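Endo-1,4-beta-xylanase (PDB 3KST) probably hydrolyses glycosidic bonds in plant polysaccharides such as xylan, as a calcium-binding member of glycosyl hydrolase family 43. Local coordinates at residues 51-56 with 61-66; 132-135 with 141-144; 179-184 with 233-238. All coordinates share one frame; numbering follows the deposited sequence. Where two conformers were deposited one is given.

Interaction 1: residues 51-56 with 61-66; sequences ACFSSD and WKREGQ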
ATOM      1  N   ALA A  51       1.138   0.347  13.712  1.00 10.69           N
ATOM      2  CA  ALA A  51       2.424   0.779  14.245  1.00  9.99           C
ATOM      3  C   ALA A  51       3.071   1.711  13.236  1.00 10.57           C
ATOM      4  O   ALA A  51       2.648   1.809  12.079  1.00 10.86           O
ATOM      5  CB  ALA A  51       3.344  -0.433  14.492  1.00  9.89           C
ATOM      6  N   CYS A  52       4.113   2.391  13.703  1.00 11.25           N
ATOM      7  CA  CYS A  52       4.995   3.227  12.889  1.00 11.20           C
ATOM      8  C   CYS A  52       6.417   2.727  13.131  1.00 10.60           C
ATOM      9  O   CYS A  52       6.802   2.562  14.268  1.00 10.71           O
ATOM     10  CB  CYS A  52       4.940   4.702  13.272  1.00 11.52           C
ATOM     11  SG  CYS A  52       6.138   5.701  12.351  1.00 13.82           S
ATOM     12  N   PHE A  53       7.148   2.452  12.060  1.00 11.06           N
ATOM     13  CA  PHE A  53       8.588   2.124  12.142  1.00 11.31           C
ATOM     14  C   PHE A  53       9.342   3.199  11.379  1.00 12.01           C
ATOM     15  O   PHE A  53       8.847   3.661  10.348  1.00 13.15           O
ATOM     16  CB  PHE A  53       8.889   0.765  11.507  1.00 11.09           C
ATOM     17  CG  PHE A  53       8.147  -0.372  12.131  1.00 10.97           C
ATOM     18  CD1 PHE A  53       6.863  -0.679  11.702  1.00  9.87           C
ATOM     19  CD2 PHE A  53       8.731  -1.152  13.126  1.00 10.34           C
ATOM     20  CE1 PHE A  53       6.145  -1.756  12.272  1.00 11.83           C
ATOM     21  CE2 PHE A  53       8.049  -2.222  13.707  1.00 11.30           C
ATOM     22  CZ  PHE A  53       6.731  -2.533  13.277  1.00 10.79           C
ATOM     23  N   SER A  54      10.526   3.609  11.862  1.00 12.43           N
ATOM     24  CA  SER A  54      11.371   4.543  11.115  1.00 12.68           C
ATOM     25  C   SER A  54      12.767   3.960  10.867  1.00 12.28           C
ATOM     26  O   SER A  54      13.222   3.077  11.589  1.00 12.69           O
ATOM     27  CB  SER A  54      11.492   5.913  11.795  1.00 12.07           C
ATOM     28  OG  SER A  54      12.344   5.875  12.920  1.00 13.87           O
ATOM     29  N   SER A  55      13.438   4.521   9.870  1.00 12.36           N
ATOM     30  CA  SER A  55      14.772   4.081   9.422  1.00 12.08           C
ATOM     31  C   SER A  55      15.545   5.171   8.687  1.00 12.38           C
ATOM     32  O   SER A  55      14.939   6.009   7.995  1.00 12.56           O
ATOM     33  CB  SER A  55      14.628   2.882   8.487  1.00 12.61           C
ATOM     34  OG  SER A  55      15.872   2.449   7.921  1.00 12.07           O
ATOM     35  N   ASP A  56      16.874   5.121   8.833  1.00 12.31           N
ATOM     36  CA  ASP A  56      17.816   5.992   8.139  1.00 14.38           C
ATOM     37  C   ASP A  56      18.373   5.358   6.852  1.00 14.96           C
ATOM     38  O   ASP A  56      18.759   6.075   5.909  1.00 15.06           O
ATOM     39  CB  ASP A  56      19.007   6.295   9.070  1.00 14.18           C
ATOM     40  CG  ASP A  56      18.621   7.112  10.278  1.00 17.06           C
ATOM     41  OD1 ASP A  56      17.873   8.087  10.110  1.00 19.70           O
ATOM     42  OD2 ASP A  56      19.103   6.829  11.393  1.00 17.28           O
ATOM     43  N   TRP A  61      15.503  -0.739  11.234  1.00 15.02           N
ATOM     44  CA  TRP A  61      14.273  -0.008  11.575  1.00 14.91           C
ATOM     45  C   TRP A  61      14.115   0.092  13.083  1.00 15.38           C
ATOM     46  O   TRP A  61      14.548  -0.800  13.810  1.00 16.06           O
ATOM     47  CB  TRP A  61      13.038  -0.710  10.968  1.00 14.27           C
ATOM     48  CG  TRP A  61      13.084  -0.673   9.467  1.00 11.67           C
ATOM     49  CD1 TRP A  61      13.822  -1.472   8.670  1.00  9.41           C
ATOM     50  CD2 TRP A  61      12.413   0.245   8.601  1.00  9.40           C
ATOM     51  NE1 TRP A  61      13.666  -1.129   7.350  1.00  7.82           N
ATOM     52  CE2 TRP A  61      12.800  -0.069   7.278  1.00  8.80           C
ATOM     53  CE3 TRP A  61      11.541   1.321   8.811  1.00  6.29           C
ATOM     54  CZ2 TRP A  61      12.342   0.674   6.157  1.00  7.33           C
ATOM     55  CZ3 TRP A  61      11.068   2.049   7.695  1.00  7.41           C
ATOM     56  CH2 TRP A  61      11.471   1.712   6.395  1.00  9.31           C
ATOM     57  N   LYS A  62      13.517   1.178  13.558  1.00 15.52           N
ATOM     58  CA  LYS A  62      13.201   1.310  14.987  1.00 16.18           C
ATOM     59  C   LYS A  62      11.696   1.600  15.098  1.00 15.87           C
ATOM     60  O   LYS A  62      11.136   2.300  14.236  1.00 16.61           O
ATOM     61  CB  LYS A  62      14.046   2.377  15.697  1.00 17.14           C
ATOM     62  CG  LYS A  62      13.412   3.738  15.992  1.00 19.25           C
ATOM     63  CD  LYS A  62      14.389   4.690  16.685  1.00 19.37           C
ATOM     64  CE  LYS A  62      13.644   5.693  17.549  1.00 20.52           C
ATOM     65  NZ  LYS A  62      14.534   6.747  18.130  1.00 25.39           N
ATOM     66  N   ARG A  63      11.075   1.090  16.158  1.00 15.52           N
ATOM     67  CA  ARG A  63       9.660   1.379  16.429  1.00 15.16           C
ATOM     68  C   ARG A  63       9.492   2.792  16.941  1.00 15.65           C
ATOM     69  O   ARG A  63      10.270   3.260  17.784  1.00 15.61           O
ATOM     70  CB  ARG A  63       9.070   0.430  17.446  1.00 15.24           C
ATOM     71  CG  ARG A  63       8.779  -0.916  16.889  1.00 13.87           C
ATOM     72  CD  ARG A  63       8.189  -1.779  17.971  1.00 11.11           C
ATOM     73  NE  ARG A  63       7.742  -3.056  17.448  1.00 12.18           N
ATOM     74  CZ  ARG A  63       6.611  -3.251  16.761  1.00  9.71           C
ATOM     75  NH1 ARG A  63       5.792  -2.227  16.451  1.00 11.19           N
ATOM     76  NH2 ARG A  63       6.302  -4.477  16.374  1.00 13.37           N
ATOM     77  N   GLU A  64       8.499   3.479  16.394  1.00 15.77           N
ATOM     78  CA  GLU A  64       8.161   4.822  16.848  1.00 16.41           C
ATOM     79  C   GLU A  64       6.959   4.840  17.786  1.00 16.67           C
ATOM     80  O   GLU A  64       6.779   5.819  18.522  1.00 17.48           O
ATOM     81  CB  GLU A  64       7.940   5.744  15.653  1.00 16.59           C
ATOM     82  CG  GLU A  64       9.203   6.019  14.857  1.00 17.22           C
ATOM     83  CD  GLU A  64      10.246   6.839  15.584  1.00 18.99           C
ATOM     84  OE1 GLU A  64       9.945   7.498  16.600  1.00 20.31           O
ATOM     85  OE2 GLU A  64      11.398   6.818  15.124  1.00 17.98           O
ATOM     86  N   GLY A  65       6.185   3.761  17.821  1.00 15.73           N
ATOM     87  CA  GLY A  65       4.996   3.698  18.640  1.00 15.26           C
ATOM     88  C   GLY A  65       3.788   3.235  17.856  1.00 14.49           C
ATOM     89  O   GLY A  65       3.898   2.674  16.746  1.00 13.91           O
ATOM     90  N   GLN A  66       2.626   3.477  18.450  1.00 14.63           N
ATOM     91  CA  GLN A  66       1.348   3.085  17.850  1.00 13.71           C
ATOM     92  C   GLN A  66       0.765   4.293  17.113  1.00 13.29           C
ATOM     93  O   GLN A  66       0.143   5.149  17.745  1.00 14.13           O
ATOM     94  CB  GLN A  66       0.413   2.635  18.948  1.00 14.34           C
ATOM     95  CG  GLN A  66      -0.929   2.086  18.476  1.00 13.77           C
ATOM     96  CD  GLN A  66      -1.014   0.563  18.338  1.00 13.14           C
ATOM     97  OE1 GLN A  66      -0.151  -0.193  18.802  1.00 12.02           O
ATOM     98  NE2 GLN A  66      -2.118   0.108  17.756  1.00 10.61           N
TER
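Phe53 and Arg63 lie side by side across an antiparallel beta hairpin, strand 49-55 with strand 60-69, in the five-bladed beta-propeller of family 43 enzymes. They form a non-hydrogen-bonded pair, flanked by the pair Ser54–Lys62, whose two backbone bonds are both nearly straight. Arg63 leaves the backbone with CG anti to the carbonyl carbon (chi1 -76°) and runs extended to NE, which lays its guanidinium alongside the aromatic ring. The planes stand 46° apart, so the contact is no parallel stack: Phe53 CE2 sits over one face of the guanidinium, and Phe53 CZ comes to 3.3 Å from Arg63 NH1. A long, flat-ended arginine suits this place, since it can cover the ring and still send NE to Glu18 and NH2 to the carbonyl of Gly43. Ala51 is small enough to fit at the guanidinium edge. On the same face of the sheet as Phe53, Ser55 sends OG to Leu58 and Asn60, and its CB makes a CH-pi contact over the six-membered ring of Trp61, 3.4 Å from the centroid. Trp61 CE3 also packs on Phe53 CB. Around Cys52 and Ser54, on the other face, the contact is more polar: Glu64, bent at chi2 (-68°), folds past Cys52, with its CB 3.8 Å from Cys52 SG. Its carboxylate then takes a hydrogen bond on the anti lone pair of OE2, 2.6 Å from Ser54 OG.

Interaction 2: residues 132-135 with 141-144; sequences SLFI and PYLY
Ser132 and Tyr144 pair through two backbone hydrogen bonds at one end of an antiparallel hairpin, strand 129-135 with strand 141-148, which makes one side of a four-stranded antiparallel blade of the beta-propeller. This is the tightly packed end. Tyr144 CD1 comes to 3.4 Å from Ser132 O, which lies in the plane of the tyrosine ring at its edge, and Leu143 CD1 approaches the same oxygen at 3.6 Å. The small Ser132 fits a buried site near the calcium ion: it sends OG to Glu83, a calcium ligand, and so is a second-shell residue there. Tyr144 is long enough to reach diagonally across to the other strand, where CE1 meets Phe134 CB at 3.7 Å, and its hydroxyl goes on to the carbonyl of Pro225. Phe134 and Tyr142 form the next hydrogen-bonded pair, with Tyr142 N 2.7 Å from Phe134 O. Their first torsions differ, CG anti to the backbone N in Phe134 (chi1 173°) but anti to the carbonyl carbon in Tyr142 (chi1 -61°). The two rings approach each other most closely at Phe134 CD2 and Tyr142 CD2, 4.0 Å apart. Packing thins toward the turn. Exposed Ile135 barely reaches buried Pro141, a proline tolerated there because this non-hydrogen-bonded position needs no N-H across the pair; the side chains approach no closer than 4.3 Å, Ile135 CG1 to Pro141 CB.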
ATOM      1  N   SER A 132      -5.579   3.896  -1.482  1.00  9.86           N
ATOM      2  CA  SER A 132      -4.326   4.506  -1.919  1.00 10.23           C
ATOM      3  C   SER A 132      -4.707   5.825  -2.579  1.00 10.41           C
ATOM      4  O   SER A 132      -5.530   5.814  -3.498  1.00 10.28           O
ATOM      5  CB  SER A 132      -3.541   3.643  -2.894  1.00 10.18           C
ATOM      6  OG  SER A 132      -2.256   4.218  -3.080  1.00 10.48           O
ATOM      7  N   LEU A 133      -4.143   6.924  -2.057  1.00  9.66           N
ATOM      8  CA  LEU A 133      -4.390   8.283  -2.546  1.00  9.80           C
ATOM      9  C   LEU A 133      -3.371   8.709  -3.605  1.00  9.92           C
ATOM     10  O   LEU A 133      -2.171   8.419  -3.524  1.00  9.97           O
ATOM     11  CB  LEU A 133      -4.332   9.300  -1.391  1.00  8.62           C
ATOM     12  CG  LEU A 133      -4.591  10.794  -1.663  1.00  9.39           C
ATOM     13  CD1 LEU A 133      -6.063  11.074  -2.063  1.00 12.53           C
ATOM     14  CD2 LEU A 133      -4.218  11.568  -0.429  1.00 11.18           C
ATOM     15  N   PHE A 134      -3.875   9.468  -4.573  1.00 10.04           N
ATOM     16  CA  PHE A 134      -3.067  10.101  -5.605  1.00 11.26           C
ATOM     17  C   PHE A 134      -3.585  11.518  -5.861  1.00 11.61           C
ATOM     18  O   PHE A 134      -4.761  11.697  -6.147  1.00 12.49           O
ATOM     19  CB  PHE A 134      -3.143   9.328  -6.893  1.00 11.25           C
ATOM     20  CG  PHE A 134      -2.449  10.026  -8.041  1.00 11.32           C
ATOM     21  CD1 PHE A 134      -1.074  10.212  -8.015  1.00 12.63           C
ATOM     22  CD2 PHE A 134      -3.193  10.534  -9.118  1.00 10.72           C
ATOM     23  CE1 PHE A 134      -0.418  10.883  -9.069  1.00 13.29           C
ATOM     24  CE2 PHE A 134      -2.567  11.200 -10.173  1.00 12.05           C
ATOM     25  CZ  PHE A 134      -1.178  11.375 -10.152  1.00 11.69           C
ATOM     26  N   ILE A 135      -2.704  12.513  -5.771  1.00 11.94           N
ATOM     27  CA  ILE A 135      -3.067  13.919  -6.026  1.00 12.90           C
ATOM     28  C   ILE A 135      -2.336  14.305  -7.309  1.00 12.25           C
ATOM     29  O   ILE A 135      -1.117  14.352  -7.331  1.00 13.51           O
ATOM     30  CB  ILE A 135      -2.699  14.869  -4.855  1.00 13.03           C
ATOM     31  CG1 ILE A 135      -3.478  14.464  -3.599  1.00 13.72           C
ATOM     32  CG2 ILE A 135      -3.084  16.336  -5.196  1.00 15.41           C
ATOM     33  CD1 ILE A 135      -3.045  15.218  -2.307  1.00 13.86           C
ATOM     34  N   PRO A 141      -7.586  15.370  -6.115  1.00 12.27           N
ATOM     35  CA  PRO A 141      -7.300  14.134  -5.354  1.00 12.42           C
ATOM     36  C   PRO A 141      -8.095  12.940  -5.888  1.00 12.58           C
ATOM     37  O   PRO A 141      -9.282  13.092  -6.179  1.00 12.85           O
ATOM     38  CB  PRO A 141      -7.770  14.499  -3.939  1.00 12.64           C
ATOM     39  CG  PRO A 141      -8.876  15.450  -4.155  1.00 12.40           C
ATOM     40  CD  PRO A 141      -8.503  16.249  -5.362  1.00 12.21           C
ATOM     41  N   TYR A 142      -7.439  11.779  -6.016  1.00 11.71           N
ATOM     42  CA  TYR A 142      -8.085  10.514  -6.417  1.00 11.07           C
ATOM     43  C   TYR A 142      -7.790   9.454  -5.371  1.00 10.26           C
ATOM     44  O   TYR A 142      -6.652   9.382  -4.889  1.00 12.12           O
ATOM     45  CB  TYR A 142      -7.583  10.027  -7.779  1.00 10.31           C
ATOM     46  CG  TYR A 142      -7.875  10.990  -8.881  1.00  9.60           C
ATOM     47  CD1 TYR A 142      -9.112  10.995  -9.522  1.00  9.55           C
ATOM     48  CD2 TYR A 142      -6.901  11.917  -9.294  1.00 11.03           C
ATOM     49  CE1 TYR A 142      -9.380  11.906 -10.565  1.00  9.84           C
ATOM     50  CE2 TYR A 142      -7.155  12.812 -10.320  1.00 13.10           C
ATOM     51  CZ  TYR A 142      -8.401  12.816 -10.938  1.00 11.69           C
ATOM     52  OH  TYR A 142      -8.614  13.708 -11.953  1.00 12.23           O
ATOM     53  N   LEU A 143      -8.797   8.652  -5.018  1.00  9.62           N
ATOM     54  CA  LEU A 143      -8.640   7.516  -4.099  1.00  9.05           C
ATOM     55  C   LEU A 143      -8.938   6.230  -4.851  1.00  9.43           C
ATOM     56  O   LEU A 143     -10.028   6.080  -5.464  1.00  8.98           O
ATOM     57  CB  LEU A 143      -9.554   7.620  -2.861  1.00  8.99           C
ATOM     58  CG  LEU A 143      -9.237   6.626  -1.723  1.00  7.92           C
ATOM     59  CD1 LEU A 143      -7.898   6.990  -1.120  1.00  8.37           C
ATOM     60  CD2 LEU A 143     -10.297   6.654  -0.590  1.00 11.56           C
ATOM     61  N   TYR A 144      -7.960   5.322  -4.816  1.00  9.22           N
ATOM     62  CA  TYR A 144      -8.034   3.979  -5.367  1.00  9.25           C
ATOM     63  C   TYR A 144      -8.344   3.078  -4.177  1.00  9.34           C
ATOM     64  O   TYR A 144      -7.824   3.296  -3.091  1.00  9.42           O
ATOM     65  CB  TYR A 144      -6.727   3.587  -6.066  1.00  8.49           C
ATOM     66  CG  TYR A 144      -6.440   4.553  -7.179  1.00 10.01           C
ATOM     67  CD1 TYR A 144      -5.833   5.780  -6.913  1.00  8.14           C
ATOM     68  CD2 TYR A 144      -6.852   4.288  -8.492  1.00 10.90           C
ATOM     69  CE1 TYR A 144      -5.640   6.731  -7.922  1.00 10.62           C
ATOM     70  CE2 TYR A 144      -6.640   5.235  -9.520  1.00 12.90           C
ATOM     71  CZ  TYR A 144      -6.029   6.447  -9.220  1.00  9.38           C
ATOM     72  OH  TYR A 144      -5.814   7.394 -10.187  1.00 13.44           O
TER

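Interaction 3: residues 179-184 with 233-238; sequences VSWELL and SKNPLL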
ATOM      1  N   VAL A 179      -6.495 -12.572 -16.214  1.00 12.36           N
ATOM      2  CA  VAL A 179      -5.517 -13.453 -16.881  1.00 12.80           C
ATOM      3  C   VAL A 179      -5.037 -14.567 -15.950  1.00 11.41           C
ATOM      4  O   VAL A 179      -5.255 -14.521 -14.743  1.00 10.13           O
ATOM      5  CB  VAL A 179      -4.333 -12.621 -17.487  1.00 12.26           C
ATOM      6  CG1 VAL A 179      -4.869 -11.549 -18.429  1.00 14.41           C
ATOM      7  CG2 VAL A 179      -3.484 -12.000 -16.434  1.00 14.74           C
ATOM      8  N   SER A 180      -4.347 -15.551 -16.519  1.00 11.49           N
ATOM      9  CA  SER A 180      -3.945 -16.759 -15.769  1.00 11.42           C
ATOM     10  C   SER A 180      -3.218 -16.525 -14.441  1.00 11.22           C
ATOM     11  O   SER A 180      -3.648 -17.031 -13.402  1.00 11.47           O
ATOM     12  CB  SER A 180      -3.100 -17.680 -16.658  1.00 11.52           C
ATOM     13  OG  SER A 180      -2.608 -18.765 -15.883  1.00 13.98           O
ATOM     14  N   TRP A 181      -2.144 -15.730 -14.466  1.00 10.79           N
ATOM     15  CA  TRP A 181      -1.343 -15.457 -13.251  1.00 10.96           C
ATOM     16  C   TRP A 181      -2.157 -14.778 -12.153  1.00 10.59           C
ATOM     17  O   TRP A 181      -1.821 -14.923 -10.978  1.00 12.04           O
ATOM     18  CB  TRP A 181      -0.084 -14.631 -13.537  1.00 11.10           C
ATOM     19  CG  TRP A 181      -0.260 -13.122 -13.691  1.00 10.56           C
ATOM     20  CD1 TRP A 181      -0.420 -12.419 -14.855  1.00 12.09           C
ATOM     21  CD2 TRP A 181      -0.269 -12.147 -12.636  1.00 10.12           C
ATOM     22  NE1 TRP A 181      -0.555 -11.082 -14.588  1.00 10.37           N
ATOM     23  CE2 TRP A 181      -0.445 -10.879 -13.242  1.00  9.20           C
ATOM     24  CE3 TRP A 181      -0.168 -12.228 -11.230  1.00  7.00           C
ATOM     25  CZ2 TRP A 181      -0.528  -9.692 -12.490  1.00  8.67           C
ATOM     26  CZ3 TRP A 181      -0.223 -11.058 -10.488  1.00  9.23           C
ATOM     27  CH2 TRP A 181      -0.400  -9.804 -11.122  1.00  9.25           C
ATOM     28  N   GLU A 182      -3.205 -14.046 -12.557  1.00  9.70           N
ATOM     29  CA  GLU A 182      -4.133 -13.354 -11.643  1.00  8.83           C
ATOM     30  C   GLU A 182      -5.276 -14.227 -11.100  1.00  8.98           C
ATOM     31  O   GLU A 182      -6.065 -13.731 -10.306  1.00  7.84           O
ATOM     32  CB  GLU A 182      -4.822 -12.177 -12.382  1.00  8.21           C
ATOM     33  CG  GLU A 182      -3.897 -11.141 -12.944  1.00 10.04           C
ATOM     34  CD  GLU A 182      -4.578 -10.136 -13.849  1.00  9.73           C
ATOM     35  OE1 GLU A 182      -5.631 -10.459 -14.475  1.00 10.52           O
ATOM     36  OE2 GLU A 182      -4.006  -9.037 -13.983  1.00  8.59           O
ATOM     37  N   LEU A 183      -5.400 -15.473 -11.565  1.00  9.61           N
ATOM     38  CA  LEU A 183      -6.456 -16.396 -11.194  1.00 10.70           C
ATOM     39  C   LEU A 183      -5.894 -17.750 -10.704  1.00 11.29           C
ATOM     40  O   LEU A 183      -6.387 -18.823 -11.081  1.00 13.75           O
ATOM     41  CB  LEU A 183      -7.418 -16.580 -12.396  1.00 11.29           C
ATOM     42  CG  LEU A 183      -8.105 -15.294 -12.906  1.00 11.83           C
ATOM     43  CD1 LEU A 183      -8.793 -15.514 -14.248  1.00 14.62           C
ATOM     44  CD2 LEU A 183      -9.070 -14.778 -11.871  1.00 12.70           C
ATOM     45  N   LEU A 184      -4.843 -17.686  -9.884  1.00 11.64           N
ATOM     46  CA  LEU A 184      -4.327 -18.863  -9.200  1.00 12.14           C
ATOM     47  C   LEU A 184      -5.247 -19.253  -8.025  1.00 12.57           C
ATOM     48  O   LEU A 184      -5.439 -20.442  -7.771  1.00 12.37           O
ATOM     49  CB  LEU A 184      -2.883 -18.646  -8.746  1.00 11.88           C
ATOM     50  CG  LEU A 184      -1.779 -18.537  -9.797  1.00 12.66           C
ATOM     51  CD1 LEU A 184      -0.492 -17.991  -9.157  1.00 13.69           C
ATOM     52  CD2 LEU A 184      -1.493 -19.887 -10.503  1.00 13.90           C
ATOM     53  N   SER A 233       1.781  -6.431 -20.784  1.00 14.68           N
ATOM     54  CA  SER A 233       1.703  -7.759 -21.380  0.50 15.62           C
ATOM     55  C   SER A 233       2.592  -8.806 -20.687  1.00 15.45           C
ATOM     56  O   SER A 233       2.271  -9.990 -20.737  1.00 16.96           O
ATOM     57  CB  SER A 233       2.009  -7.694 -22.891  0.50 15.31           C
ATOM     58  OG  SER A 233       1.532  -8.856 -23.545  0.50 16.74           O
ATOM     59  N   LYS A 234       3.689  -8.366 -20.045  1.00 15.58           N
ATOM     60  CA  LYS A 234       4.626  -9.268 -19.334  1.00 15.44           C
ATOM     61  C   LYS A 234       4.386  -9.284 -17.810  1.00 14.78           C
ATOM     62  O   LYS A 234       5.320  -9.633 -17.028  1.00 13.32           O
ATOM     63  CB  LYS A 234       6.114  -8.912 -19.580  1.00 15.94           C
ATOM     64  CG  LYS A 234       6.587  -8.568 -21.018  1.00 18.41           C
ATOM     65  CD  LYS A 234       6.996  -9.779 -21.851  1.00 21.90           C
ATOM     66  CE  LYS A 234       8.262 -10.473 -21.308  1.00 22.91           C
ATOM     67  NZ  LYS A 234       8.935 -11.301 -22.357  1.00 25.56           N
ATOM     68  N   ASN A 235       3.183  -8.896 -17.355  1.00 13.40           N
ATOM     69  CA  ASN A 235       2.861  -9.085 -15.925  1.00 13.30           C
ATOM     70  C   ASN A 235       2.919 -10.601 -15.626  1.00 12.98           C
ATOM     71  O   ASN A 235       2.637 -11.413 -16.528  1.00 12.70           O
ATOM     72  CB  ASN A 235       1.467  -8.591 -15.532  1.00 11.90           C
ATOM     73  CG  ASN A 235       1.359  -7.084 -15.330  1.00 12.81           C
ATOM     74  OD1 ASN A 235       2.315  -6.365 -15.044  1.00 11.64           O
ATOM     75  ND2 ASN A 235       0.127  -6.612 -15.405  1.00 11.28           N
ATOM     76  N   PRO A 236       3.262 -10.999 -14.385  1.00 13.71           N
ATOM     77  CA  PRO A 236       3.574 -10.128 -13.234  1.00 13.19           C
ATOM     78  C   PRO A 236       5.015  -9.596 -13.144  1.00 12.82           C
ATOM     79  O   PRO A 236       5.955 -10.193 -13.694  1.00 13.11           O
ATOM     80  CB  PRO A 236       3.268 -11.022 -12.048  1.00 12.70           C
ATOM     81  CG  PRO A 236       3.558 -12.414 -12.517  1.00 13.74           C
ATOM     82  CD  PRO A 236       3.309 -12.428 -14.007  1.00 13.69           C
ATOM     83  N   LEU A 237       5.160  -8.458 -12.469  1.00 12.63           N
ATOM     84  CA  LEU A 237       6.470  -7.867 -12.178  1.00 13.31           C
ATOM     85  C   LEU A 237       7.181  -8.622 -11.060  1.00 13.14           C
ATOM     86  O   LEU A 237       8.413  -8.647 -11.042  1.00 12.52           O
ATOM     87  CB  LEU A 237       6.354  -6.396 -11.745  1.00 14.36           C
ATOM     88  CG  LEU A 237       6.144  -5.282 -12.778  1.00 15.76           C
ATOM     89  CD1 LEU A 237       5.349  -5.737 -13.976  1.00 19.75           C
ATOM     90  CD2 LEU A 237       5.555  -4.011 -12.097  1.00 19.53           C
ATOM     91  N   LEU A 238       6.411  -9.198 -10.126  1.00 11.46           N
ATOM     92  CA  LEU A 238       6.941  -9.858  -8.934  1.00 10.87           C
ATOM     93  C   LEU A 238       5.971 -10.952  -8.507  1.00 10.78           C
ATOM     94  O   LEU A 238       4.840 -10.664  -8.220  1.00  9.87           O
ATOM     95  CB  LEU A 238       7.076  -8.840  -7.787  1.00 10.44           C
ATOM     96  CG  LEU A 238       7.486  -9.399  -6.397  1.00 12.09           C
ATOM     97  CD1 LEU A 238       8.874  -9.959  -6.496  1.00 13.26           C
ATOM     98  CD2 LEU A 238       7.365  -8.359  -5.265  1.00  9.26           C
TER
HETATM   99  O   HOH W   1      -1.891  -8.826 -15.988  1.00 12.45           O
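Trp181 lies flat against Pro236, and this apolar contact carries most of the meeting between two loops, 179-184 and 233-238. Pro236 CB makes a CH-pi contact with the six-membered ring of Trp181, 3.6 Å from its centroid and 7° off the normal. Farther along the same face, Pro236 CD rests 3.6 Å from Trp181 CG. The peptide before Pro236 is cis, and Asn235 stays close enough for its CB to touch Trp181 NE1 at 3.3 Å. The indole is sandwiched, for Glu182 CG covers the opposite face. Trp181 CG sits between the backbone N and the carbonyl carbon (chi1 80°), the crowded position, and from there the ring reaches across to the proline.

No direct hydrogen bond joins the loops; the polar link is one water. It accepts from Trp181 NE1 at 3.0 Å and from Asn235 ND2 at 3.1 Å, and donates to Glu182 OE2. The water thus ties indole, amide and carboxylate together, while Asn235 ND2 also reaches the carbonyl of Tyr219. Within the first loop Glu182 OE1 takes Val179 N at 2.9 Å, and Lys231 forms a salt bridge to that oxygen.

With a leucine at Trp181, the water would probably lose one of its donors and Pro236 the flat face it rests on. The arrangement is a proline–aromatic CH-pi contact, here pinning together loops on either side in sequence of the propeller sheet formed by strands 189-197 to 230-231.

The three contacts follow one another along the chain and do not touch: nearest atoms are about 16 Å apart between interactions 1 and 2, 15 Å between 1 and 3, and 14 Å between 2 and 3. Interactions 1 and 3 lie on opposite sides of the chain's centre, their own centres 33 Å apart, whereas interaction 2 is nearer the middle. It is also closest to the calcium ion, about 5 Å from the Ser132 side chain. The other two stand back from the predicted catalytic residues: the side chain of Phe53 is about 11 Å from that of Asp26, and that of Trp181 about 10 Å from that of Glu190.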